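Side-chain contacts in autophagy protein 5 (Saccharomyces cerevisiae, PDB 2DYO), which takes part in autophagic vesicle formation and cytoplasm-to-vacuole transport, and is required for the selective degradation of the nucleus and mitochondria: residues L10-E15 with W177-T182; I84-P89 with E144-H149; V90-D95 with I206-R211. All coordinates share one frame; numbering follows the deposited sequence.

Interaction 1 of 3, residues L10-E15 with W177-T182; sequences LLWNGE and WGSVIT
The backbone oxygen of Ser179 is met by the outer edge of the Trp12 indole: CZ2 of Trp12 comes to 3.4 Å from Ser179 O, and CH2 of Trp12 lies 3.8 Å from that same oxygen. Because the oxygen sits close to the ring plane, it faces the C-H edge and not the pi cloud. Neither contact is a conventional hydrogen bond. Trp12 makes its polar bond with NE1, to the backbone oxygen of Arg183, just past the end of helix 170-182. The indole thus meets the last turn of helix 170-182 and the residue just after it, and the NE1 bond probably helps set its rotation. The CA atoms of Trp12 and Val180 are 9.4 Å apart, so the backbones stand well back and the indole has to bridge them. It does so with CG anti to the backbone N (chi1 -168°), which carries the six-membered ring across. Its CH2 atom reaches 4.2 Å from CA of Val180, approaching obliquely. Topologically, this joins helix 4-12, which leads into strand 15-22 of the first ubiquitin-like domain, to the helical bundle region. Arg183 makes a cation-pi contact with the indole, and the rings of Phe185 and Phe188 meet it too, so helix 185-195 also packs on the indole. Ser179 turns its hydroxyl back to its own helix, where OG is hydrogen-bonded to the backbone oxygen of Phe176. The bond from CA to CB of Val180 points away from residues 10-15, and its CB lies 4.3 Å above the plane of the Trp177 ring, offset toward the rim.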
loop_
_atom_site.group_PDB
_atom_site.type_symbol
_atom_site.label_atom_id
_atom_site.label_comp_id
_atom_site.label_asym_id
_atom_site.label_seq_id
_atom_site.Cartn_x
_atom_site.Cartn_y
_atom_site.Cartn_z
ATOM N N LEU A 10 10.116 11.070 0.778
ATOM C CA LEU A 10 9.673 10.859 -0.592
ATOM C C LEU A 10 8.587 9.785 -0.638
ATOM O O LEU A 10 7.625 9.890 -1.399
ATOM C CB LEU A 10 10.852 10.431 -1.478
ATOM C CG LEU A 10 11.880 11.510 -1.831
ATOM C CD1 LEU A 10 13.035 10.890 -2.611
ATOM C CD2 LEU A 10 11.207 12.601 -2.654
ATOM N N LEU A 11 8.747 8.751 0.178
ATOM C CA LEU A 11 7.773 7.664 0.225
ATOM C C LEU A 11 6.482 8.166 0.854
ATOM O O LEU A 11 5.384 7.812 0.419
ATOM C CB LEU A 11 8.338 6.493 1.033
ATOM C CG LEU A 11 9.607 5.863 0.438
ATOM C CD1 LEU A 11 10.094 4.719 1.323
ATOM C CD2 LEU A 11 9.300 5.351 -0.975
ATOM N N TRP A 12 6.625 9.006 1.870
ATOM C CA TRP A 12 5.473 9.565 2.567
ATOM C C TRP A 12 4.699 10.468 1.620
ATOM O O TRP A 12 3.471 10.486 1.632
ATOM C CB TRP A 12 5.932 10.357 3.793
ATOM C CG TRP A 12 4.816 10.714 4.722
ATOM C CD1 TRP A 12 4.277 11.952 4.925
ATOM C CD2 TRP A 12 4.108 9.820 5.589
ATOM N NE1 TRP A 12 3.277 11.885 5.869
ATOM C CE2 TRP A 12 3.151 10.588 6.293
ATOM C CE3 TRP A 12 4.185 8.442 5.838
ATOM C CZ2 TRP A 12 2.279 10.024 7.235
ATOM C CZ3 TRP A 12 3.319 7.878 6.774
ATOM C CH2 TRP A 12 2.376 8.672 7.461
ATOM N N ASN A 13 5.426 11.213 0.792
ATOM C CA ASN A 13 4.793 12.101 -0.177
ATOM C C ASN A 13 4.298 11.320 -1.402
ATOM O O ASN A 13 3.646 11.888 -2.286
ATOM C CB ASN A 13 5.772 13.202 -0.605
ATOM C CG ASN A 13 6.166 14.118 0.546
ATOM O OD1 ASN A 13 7.061 14.951 0.411
ATOM N ND2 ASN A 13 5.502 13.967 1.681
ATOM N N GLY A 14 4.602 10.022 -1.453
ATOM C CA GLY A 14 4.147 9.199 -2.570
ATOM C C GLY A 14 2.651 9.395 -2.714
ATOM O O GLY A 14 1.946 9.461 -1.707
ATOM N N GLU A 15 2.155 9.484 -3.946
ATOM C CA GLU A 15 0.733 9.739 -4.165
ATOM C C GLU A 15 0.293 9.375 -5.583
ATOM O O GLU A 15 1.035 9.576 -6.545
ATOM C CB GLU A 15 0.470 11.220 -3.902
ATOM C CG GLU A 15 -0.968 11.612 -3.660
ATOM C CD GLU A 15 -1.057 13.035 -3.135
ATOM O OE1 GLU A 15 -1.530 13.918 -3.878
ATOM O OE2 GLU A 15 -0.629 13.270 -1.981
ATOM N N TRP A 177 -1.624 5.531 14.334
ATOM C CA TRP A 177 -2.592 5.343 13.253
ATOM C C TRP A 177 -3.066 6.694 12.738
ATOM O O TRP A 177 -3.234 6.893 11.535
ATOM C CB TRP A 177 -3.810 4.553 13.738
ATOM C CG TRP A 177 -4.933 4.529 12.726
ATOM C CD1 TRP A 177 -6.161 5.117 12.841
ATOM C CD2 TRP A 177 -4.905 3.910 11.435
ATOM N NE1 TRP A 177 -6.901 4.902 11.701
ATOM C CE2 TRP A 177 -6.153 4.162 10.822
ATOM C CE3 TRP A 177 -3.946 3.164 10.739
ATOM C CZ2 TRP A 177 -6.465 3.693 9.541
ATOM C CZ3 TRP A 177 -4.259 2.698 9.463
ATOM C CH2 TRP A 177 -5.506 2.964 8.881
ATOM N N GLY A 178 -3.286 7.620 13.664
ATOM C CA GLY A 178 -3.756 8.939 13.301
ATOM C C GLY A 178 -2.893 9.646 12.278
ATOM O O GLY A 178 -3.411 10.325 11.390
ATOM N N SER A 179 -1.579 9.487 12.399
ATOM C CA SER A 179 -0.644 10.122 11.477
ATOM C C SER A 179 -0.866 9.656 10.042
ATOM O O SER A 179 -0.568 10.383 9.102
ATOM C CB SER A 179 0.797 9.815 11.884
ATOM O OG SER A 179 1.079 8.438 11.720
ATOM N N VAL A 180 -1.379 8.439 9.877
ATOM C CA VAL A 180 -1.641 7.903 8.541
ATOM C C VAL A 180 -2.776 8.668 7.856
ATOM O O VAL A 180 -2.750 8.881 6.642
ATOM C CB VAL A 180 -2.038 6.411 8.595
ATOM C CG1 VAL A 180 -2.325 5.903 7.182
ATOM C CG2 VAL A 180 -0.918 5.593 9.241
ATOM N N ILE A 181 -3.769 9.076 8.642
ATOM C CA ILE A 181 -4.912 9.808 8.108
ATOM C C ILE A 181 -4.561 11.275 7.889
ATOM O O ILE A 181 -4.863 11.844 6.838
ATOM C CB ILE A 181 -6.126 9.743 9.066
ATOM C CG1 ILE A 181 -6.453 8.288 9.415
ATOM C CG2 ILE A 181 -7.325 10.417 8.417
ATOM C CD1 ILE A 181 -6.898 7.446 8.237
ATOM N N THR A 182 -3.925 11.886 8.885
ATOM C CA THR A 182 -3.546 13.294 8.801
ATOM C C THR A 182 -2.290 13.534 7.968
ATOM O O THR A 182 -2.034 14.656 7.539
ATOM C CB THR A 182 -3.297 13.887 10.200
ATOM O OG1 THR A 182 -2.292 13.120 10.869
ATOM C CG2 THR A 182 -4.571 13.875 11.026
#

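Interaction 2 of 3, residues I84-P89 with E144-H149; sequences IPWNYP and EKFWFH
The loop between strand 82-84 and helix 90-98 of the first ubiquitin-like domain meets helix 142-159 of the helical bundle region here, and the Phe146 ring carries the contact. CB of Asn87 sits over one face of that ring, 3.9 Å from its centroid and 23° off the normal, which defines a CH-pi contact. Its nearest ring atom is CE2 of Phe146, 3.6 Å from CB of Asn87. The Asn87 amide is turned steeply against the ring, and OD1 of Asn87 stands 3.7 Å from CZ of Phe146. Trp86 addresses the same face from a different direction: its edge points toward the phenyl face in an edge-to-face pair, with the centroids of the Trp86 six-membered ring and the Phe146 ring 5.7 Å apart and the planes at 69°. CH2 of Trp86 also touches CB of Phe146 at 4.0 Å. CB of Asn87 additionally lies 3.8 Å above the plane of the Trp86 ring, so this one carbon touches both aromatic groups. Phe146 reaches the loop because its CG is anti to the backbone N (chi1 -179°), carrying the ring outward from the helix. A serine in place of Phe146 would probably open a gap between loop and helix, leaving CB of Asn87 and the edge of Trp86 without the ring face they pack on. Tyr47 also touches Phe146, while the side chain of Trp86 also touches Phe77 of strand 74-79. The same helix carries Lys152, the residue that is conjugated to ATG12, although that link is absent here. Pro89 takes the N-cap position of helix 90-98, and the loop is the connection from the fourth strand to the following helix of a beta-grasp (ubiquitin-like) fold.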
loop_
_atom_site.group_PDB
_atom_site.type_symbol
_atom_site.label_atom_id
_atom_site.label_comp_id
_atom_site.label_asym_id
_atom_site.label_seq_id
_atom_site.Cartn_x
_atom_site.Cartn_y
_atom_site.Cartn_z
ATOM N N ILE A 84 -9.849 -6.677 -5.726
ATOM C CA ILE A 84 -8.587 -6.129 -5.246
ATOM C C ILE A 84 -8.682 -5.932 -3.726
ATOM O O ILE A 84 -9.559 -5.220 -3.237
ATOM C CB ILE A 84 -8.270 -4.792 -5.981
ATOM C CG1 ILE A 84 -6.974 -4.185 -5.454
ATOM C CG2 ILE A 84 -9.423 -3.823 -5.833
ATOM C CD1 ILE A 84 -6.577 -2.902 -6.179
ATOM N N PRO A 85 -7.769 -6.566 -2.963
ATOM C CA PRO A 85 -7.711 -6.504 -1.492
ATOM C C PRO A 85 -7.430 -5.111 -0.937
ATOM O O PRO A 85 -6.442 -4.484 -1.310
ATOM C CB PRO A 85 -6.576 -7.474 -1.134
ATOM C CG PRO A 85 -6.334 -8.267 -2.397
ATOM C CD PRO A 85 -6.600 -7.285 -3.491
ATOM N N TRP A 86 -8.274 -4.629 -0.029
ATOM C CA TRP A 86 -8.026 -3.307 0.534
ATOM C C TRP A 86 -6.920 -3.334 1.588
ATOM O O TRP A 86 -6.327 -2.300 1.887
ATOM C CB TRP A 86 -9.301 -2.711 1.162
ATOM C CG TRP A 86 -9.791 -3.428 2.388
ATOM C CD1 TRP A 86 -10.811 -4.337 2.454
ATOM C CD2 TRP A 86 -9.238 -3.351 3.710
ATOM N NE1 TRP A 86 -10.924 -4.837 3.733
ATOM C CE2 TRP A 86 -9.972 -4.249 4.524
ATOM C CE3 TRP A 86 -8.194 -2.613 4.287
ATOM C CZ2 TRP A 86 -9.693 -4.430 5.884
ATOM C CZ3 TRP A 86 -7.916 -2.794 5.642
ATOM C CH2 TRP A 86 -8.664 -3.697 6.423
ATOM N N ASN A 87 -6.633 -4.512 2.138
ATOM C CA ASN A 87 -5.634 -4.624 3.199
ATOM C C ASN A 87 -4.152 -4.633 2.814
ATOM O O ASN A 87 -3.326 -5.213 3.516
ATOM C CB ASN A 87 -5.950 -5.835 4.099
ATOM C CG ASN A 87 -6.081 -7.135 3.326
ATOM O OD1 ASN A 87 -5.292 -8.067 3.513
ATOM N ND2 ASN A 87 -7.083 -7.211 2.466
ATOM N N TYR A 88 -3.821 -4.003 1.695
ATOM C CA TYR A 88 -2.428 -3.874 1.271
ATOM C C TYR A 88 -2.259 -2.401 0.977
ATOM O O TYR A 88 -3.208 -1.753 0.544
ATOM C CB TYR A 88 -2.140 -4.671 -0.008
ATOM C CG TYR A 88 -2.099 -6.156 0.218
ATOM C CD1 TYR A 88 -3.262 -6.919 0.165
ATOM C CD2 TYR A 88 -0.902 -6.795 0.535
ATOM C CE1 TYR A 88 -3.237 -8.289 0.425
ATOM C CE2 TYR A 88 -0.863 -8.162 0.801
ATOM C CZ TYR A 88 -2.037 -8.901 0.742
ATOM O OH TYR A 88 -2.004 -10.249 1.005
ATOM N N PRO A 89 -1.061 -1.843 1.212
ATOM C CA PRO A 89 -0.902 -0.415 0.918
ATOM C C PRO A 89 -1.278 -0.159 -0.535
ATOM O O PRO A 89 -1.035 -0.996 -1.399
ATOM C CB PRO A 89 0.587 -0.168 1.168
ATOM C CG PRO A 89 0.926 -1.177 2.235
ATOM C CD PRO A 89 0.179 -2.416 1.767
ATOM N N GLU A 144 -7.623 0.398 11.204
ATOM C CA GLU A 144 -6.712 0.576 12.330
ATOM C C GLU A 144 -6.402 -0.744 13.028
ATOM O O GLU A 144 -5.240 -1.030 13.336
ATOM C CB GLU A 144 -7.293 1.574 13.336
ATOM C CG GLU A 144 -6.512 1.655 14.639
ATOM C CD GLU A 144 -6.998 2.771 15.548
ATOM O OE1 GLU A 144 -8.214 3.076 15.521
ATOM O OE2 GLU A 144 -6.164 3.331 16.296
ATOM N N LYS A 145 -7.429 -1.551 13.282
ATOM C CA LYS A 145 -7.225 -2.835 13.948
ATOM C C LYS A 145 -6.304 -3.738 13.137
ATOM O O LYS A 145 -5.374 -4.338 13.678
ATOM C CB LYS A 145 -8.561 -3.554 14.180
ATOM C CG LYS A 145 -9.399 -2.977 15.319
ATOM C CD LYS A 145 -8.719 -3.183 16.667
ATOM C CE LYS A 145 -9.578 -2.657 17.811
ATOM N NZ LYS A 145 -8.884 -2.823 19.120
ATOM N N PHE A 146 -6.565 -3.839 11.839
ATOM C CA PHE A 146 -5.755 -4.674 10.962
ATOM C C PHE A 146 -4.323 -4.150 10.879
ATOM O O PHE A 146 -3.360 -4.911 10.959
ATOM C CB PHE A 146 -6.345 -4.699 9.550
ATOM C CG PHE A 146 -5.579 -5.568 8.594
ATOM C CD1 PHE A 146 -5.836 -6.933 8.514
ATOM C CD2 PHE A 146 -4.552 -5.035 7.818
ATOM C CE1 PHE A 146 -5.085 -7.754 7.681
ATOM C CE2 PHE A 146 -3.795 -5.853 6.981
ATOM C CZ PHE A 146 -4.059 -7.208 6.914
ATOM N N TRP A 147 -4.202 -2.842 10.694
ATOM C CA TRP A 147 -2.906 -2.186 10.566
ATOM C C TRP A 147 -2.050 -2.328 11.825
ATOM O O TRP A 147 -0.850 -2.607 11.746
ATOM C CB TRP A 147 -3.123 -0.710 10.257
ATOM C CG TRP A 147 -1.867 0.088 10.174
ATOM C CD1 TRP A 147 -0.992 0.145 9.125
ATOM C CD2 TRP A 147 -1.370 0.993 11.164
ATOM N NE1 TRP A 147 0.019 1.040 9.401
ATOM C CE2 TRP A 147 -0.188 1.569 10.650
ATOM C CE3 TRP A 147 -1.807 1.368 12.443
ATOM C CZ2 TRP A 147 0.554 2.513 11.363
ATOM C CZ3 TRP A 147 -1.069 2.307 13.153
ATOM C CH2 TRP A 147 0.101 2.866 12.612
ATOM N N PHE A 148 -2.659 -2.133 12.990
ATOM C CA PHE A 148 -1.897 -2.255 14.228
ATOM C C PHE A 148 -1.448 -3.704 14.418
ATOM O O PHE A 148 -0.365 -3.962 14.951
ATOM C CB PHE A 148 -2.725 -1.776 15.425
ATOM C CG PHE A 148 -1.957 -1.751 16.712
ATOM C CD1 PHE A 148 -1.906 -2.874 17.529
ATOM C CD2 PHE A 148 -1.230 -0.625 17.073
ATOM C CE1 PHE A 148 -1.142 -2.874 18.694
ATOM C CE2 PHE A 148 -0.463 -0.613 18.237
ATOM C CZ PHE A 148 -0.416 -1.739 19.043
ATOM N N HIS A 149 -2.270 -4.647 13.960
ATOM C CA HIS A 149 -1.931 -6.062 14.063
ATOM C C HIS A 149 -0.752 -6.367 13.130
ATOM O O HIS A 149 0.041 -7.282 13.382
ATOM C CB HIS A 149 -3.138 -6.932 13.696
ATOM C CG HIS A 149 -2.938 -8.386 13.984
ATOM N ND1 HIS A 149 -2.847 -8.883 15.266
ATOM C CD2 HIS A 149 -2.766 -9.445 13.157
ATOM C CE1 HIS A 149 -2.627 -10.185 15.217
ATOM N NE2 HIS A 149 -2.573 -10.551 13.949
#

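Interaction 3 of 3, residues V90-D95 with I206-R211; sequences VGVLFD and IIQTSR
Gln208 lays its terminal amide against the Val92 side chain, with NE2 of Gln208 3.4 Å from CG1 of Val92 and CD of Gln208 3.9 Å from the same methyl. The two side chains run at an angle to each other, and the overlap accompanies a polar bond: NE2 of Gln208 donates to the backbone O of Val92 over 3.1 Å, moderately bent with an N-H...O angle of 149°. The acceptor lies almost in the amide plane of Gln208, whereas the donor stands above the carbonyl plane of Val92, 38° out of it and off a lone pair. NE2 is also hydrogen-bonded to OG1 of Thr283 on strand 280-286, and two partners on one nitrogen should fix the rotation of this buried amide. The chain beyond CG is extended, which lets Gln208 span the 9.3 Å between its CA and that of Val92. Farther along, CD2 of Leu93 reaches 4.3 Å from NE of Arg211, a loose van der Waals approach of a methyl to the guanidinium. That group also makes cation-pi contacts with Tyr88 and Phe216. Nearby, Asp95 forms a salt bridge with Arg44. Helix 90-98 follows the fourth strand of the first ubiquitin-like domain, and strand 205-208 begins the sheet of the second, so the contact is a direct interface between two beta-grasp domains.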
loop_
_atom_site.group_PDB
_atom_site.type_symbol
_atom_site.label_atom_id
_atom_site.label_comp_id
_atom_site.label_asym_id
_atom_site.label_seq_id
_atom_site.Cartn_x
_atom_site.Cartn_y
_atom_site.Cartn_z
ATOM N N VAL A 90 -1.859 1.005 -0.798
ATOM C CA VAL A 90 -2.257 1.385 -2.150
ATOM C C VAL A 90 -1.091 1.283 -3.136
ATOM O O VAL A 90 -1.269 0.832 -4.270
ATOM C CB VAL A 90 -2.815 2.838 -2.155
ATOM C CG1 VAL A 90 -3.093 3.309 -3.584
ATOM C CG2 VAL A 90 -4.094 2.886 -1.330
ATOM N N GLY A 91 0.097 1.699 -2.708
ATOM C CA GLY A 91 1.254 1.641 -3.588
ATOM C C GLY A 91 1.634 0.219 -3.959
ATOM O O GLY A 91 2.115 -0.039 -5.065
ATOM N N VAL A 92 1.444 -0.703 -3.021
ATOM C CA VAL A 92 1.743 -2.115 -3.244
ATOM C C VAL A 92 0.728 -2.703 -4.225
ATOM O O VAL A 92 1.071 -3.525 -5.082
ATOM C CB VAL A 92 1.717 -2.899 -1.904
ATOM C CG1 VAL A 92 1.851 -4.405 -2.161
ATOM C CG2 VAL A 92 2.886 -2.433 -1.017
ATOM N N LEU A 93 -0.527 -2.286 -4.097
ATOM C CA LEU A 93 -1.561 -2.757 -5.014
ATOM C C LEU A 93 -1.215 -2.225 -6.402
ATOM O O LEU A 93 -1.311 -2.943 -7.404
ATOM C CB LEU A 93 -2.938 -2.234 -4.589
ATOM C CG LEU A 93 -3.573 -2.828 -3.323
ATOM C CD1 LEU A 93 -4.872 -2.093 -3.007
ATOM C CD2 LEU A 93 -3.845 -4.309 -3.526
ATOM N N PHE A 94 -0.792 -0.962 -6.449
ATOM C CA PHE A 94 -0.438 -0.323 -7.713
ATOM C C PHE A 94 0.718 -1.048 -8.400
ATOM O O PHE A 94 0.652 -1.337 -9.595
ATOM C CB PHE A 94 -0.040 1.140 -7.485
ATOM C CG PHE A 94 0.273 1.885 -8.756
ATOM C CD1 PHE A 94 -0.749 2.373 -9.562
ATOM C CD2 PHE A 94 1.589 2.085 -9.151
ATOM C CE1 PHE A 94 -0.460 3.054 -10.750
ATOM C CE2 PHE A 94 1.890 2.762 -10.335
ATOM C CZ PHE A 94 0.861 3.249 -11.134
ATOM N N ASP A 95 1.781 -1.322 -7.648
ATOM C CA ASP A 95 2.947 -2.004 -8.200
ATOM C C ASP A 95 2.558 -3.355 -8.773
ATOM O O ASP A 95 3.059 -3.765 -9.819
ATOM C CB ASP A 95 4.023 -2.203 -7.127
ATOM C CG ASP A 95 4.679 -0.906 -6.706
ATOM O OD1 ASP A 95 4.342 0.145 -7.284
ATOM O OD2 ASP A 95 5.541 -0.938 -5.802
ATOM N N ILE A 206 7.428 -9.495 2.317
ATOM C CA ILE A 206 6.332 -10.114 1.600
ATOM C C ILE A 206 6.717 -10.015 0.130
ATOM O O ILE A 206 7.124 -8.949 -0.342
ATOM C CB ILE A 206 4.996 -9.383 1.857
ATOM C CG1 ILE A 206 4.532 -9.688 3.286
ATOM C CG2 ILE A 206 3.952 -9.820 0.823
ATOM C CD1 ILE A 206 3.280 -8.966 3.719
ATOM N N ILE A 207 6.623 -11.137 -0.576
ATOM C CA ILE A 207 6.973 -11.192 -1.996
ATOM C C ILE A 207 5.735 -11.544 -2.797
ATOM O O ILE A 207 5.061 -12.521 -2.494
ATOM C CB ILE A 207 8.048 -12.262 -2.263
ATOM C CG1 ILE A 207 9.297 -11.968 -1.426
ATOM C CG2 ILE A 207 8.397 -12.283 -3.747
ATOM C CD1 ILE A 207 10.379 -13.046 -1.513
ATOM N N GLN A 208 5.438 -10.746 -3.816
ATOM C CA GLN A 208 4.260 -10.986 -4.639
ATOM C C GLN A 208 4.579 -10.865 -6.120
ATOM O O GLN A 208 5.591 -10.276 -6.496
ATOM C CB GLN A 208 3.160 -9.970 -4.292
ATOM C CG GLN A 208 3.489 -8.531 -4.736
ATOM C CD GLN A 208 2.362 -7.542 -4.450
ATOM O OE1 GLN A 208 1.338 -7.898 -3.873
ATOM N NE2 GLN A 208 2.554 -6.294 -4.856
ATOM N N THR A 209 3.718 -11.443 -6.953
ATOM C CA THR A 209 3.866 -11.340 -8.401
ATOM C C THR A 209 2.742 -10.410 -8.861
ATOM O O THR A 209 2.370 -9.492 -8.131
ATOM C CB THR A 209 3.738 -12.713 -9.104
ATOM O OG1 THR A 209 2.514 -13.347 -8.712
ATOM C CG2 THR A 209 4.929 -13.607 -8.748
ATOM N N SER A 210 2.184 -10.646 -10.042
ATOM C CA SER A 210 1.117 -9.788 -10.548
ATOM C C SER A 210 -0.313 -10.306 -10.370
ATOM O O SER A 210 -0.565 -11.511 -10.425
ATOM C CB SER A 210 1.351 -9.490 -12.031
ATOM O OG SER A 210 0.265 -8.761 -12.579
ATOM N N ARG A 211 -1.239 -9.374 -10.145
ATOM C CA ARG A 211 -2.660 -9.688 -10.004
ATOM C C ARG A 211 -3.253 -9.418 -11.374
ATOM O O ARG A 211 -4.397 -9.773 -11.657
ATOM C CB ARG A 211 -3.334 -8.768 -8.982
ATOM C CG ARG A 211 -3.002 -9.077 -7.533
ATOM C CD ARG A 211 -3.501 -7.974 -6.608
ATOM N NE ARG A 211 -3.047 -8.178 -5.238
ATOM C CZ ARG A 211 -3.445 -9.182 -4.464
ATOM N NH1 ARG A 211 -4.313 -10.073 -4.924
ATOM N NH2 ARG A 211 -2.961 -9.304 -3.235
#

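From the N terminus, residues 10-15 open the longest of the three loops: interaction 1 closes it only at 177-182. Interaction 2, joining 84-89 to 144-149, is nested within that loop. Interaction 3 starts directly afterwards, at 90-95, but ends at 206-211, and so it crosses both. Interactions 1 and 2 each fasten the first ubiquitin-like domain to the helical bundle region and touch through Trp177 and Trp147, whose CE3 atoms are 3.3 Å apart. Interaction 3 joins the first ubiquitin-like domain to the second. It touches interaction 2 through Pro85 and Leu93, whereas its nearest atoms remain about 7 Å from interaction 1.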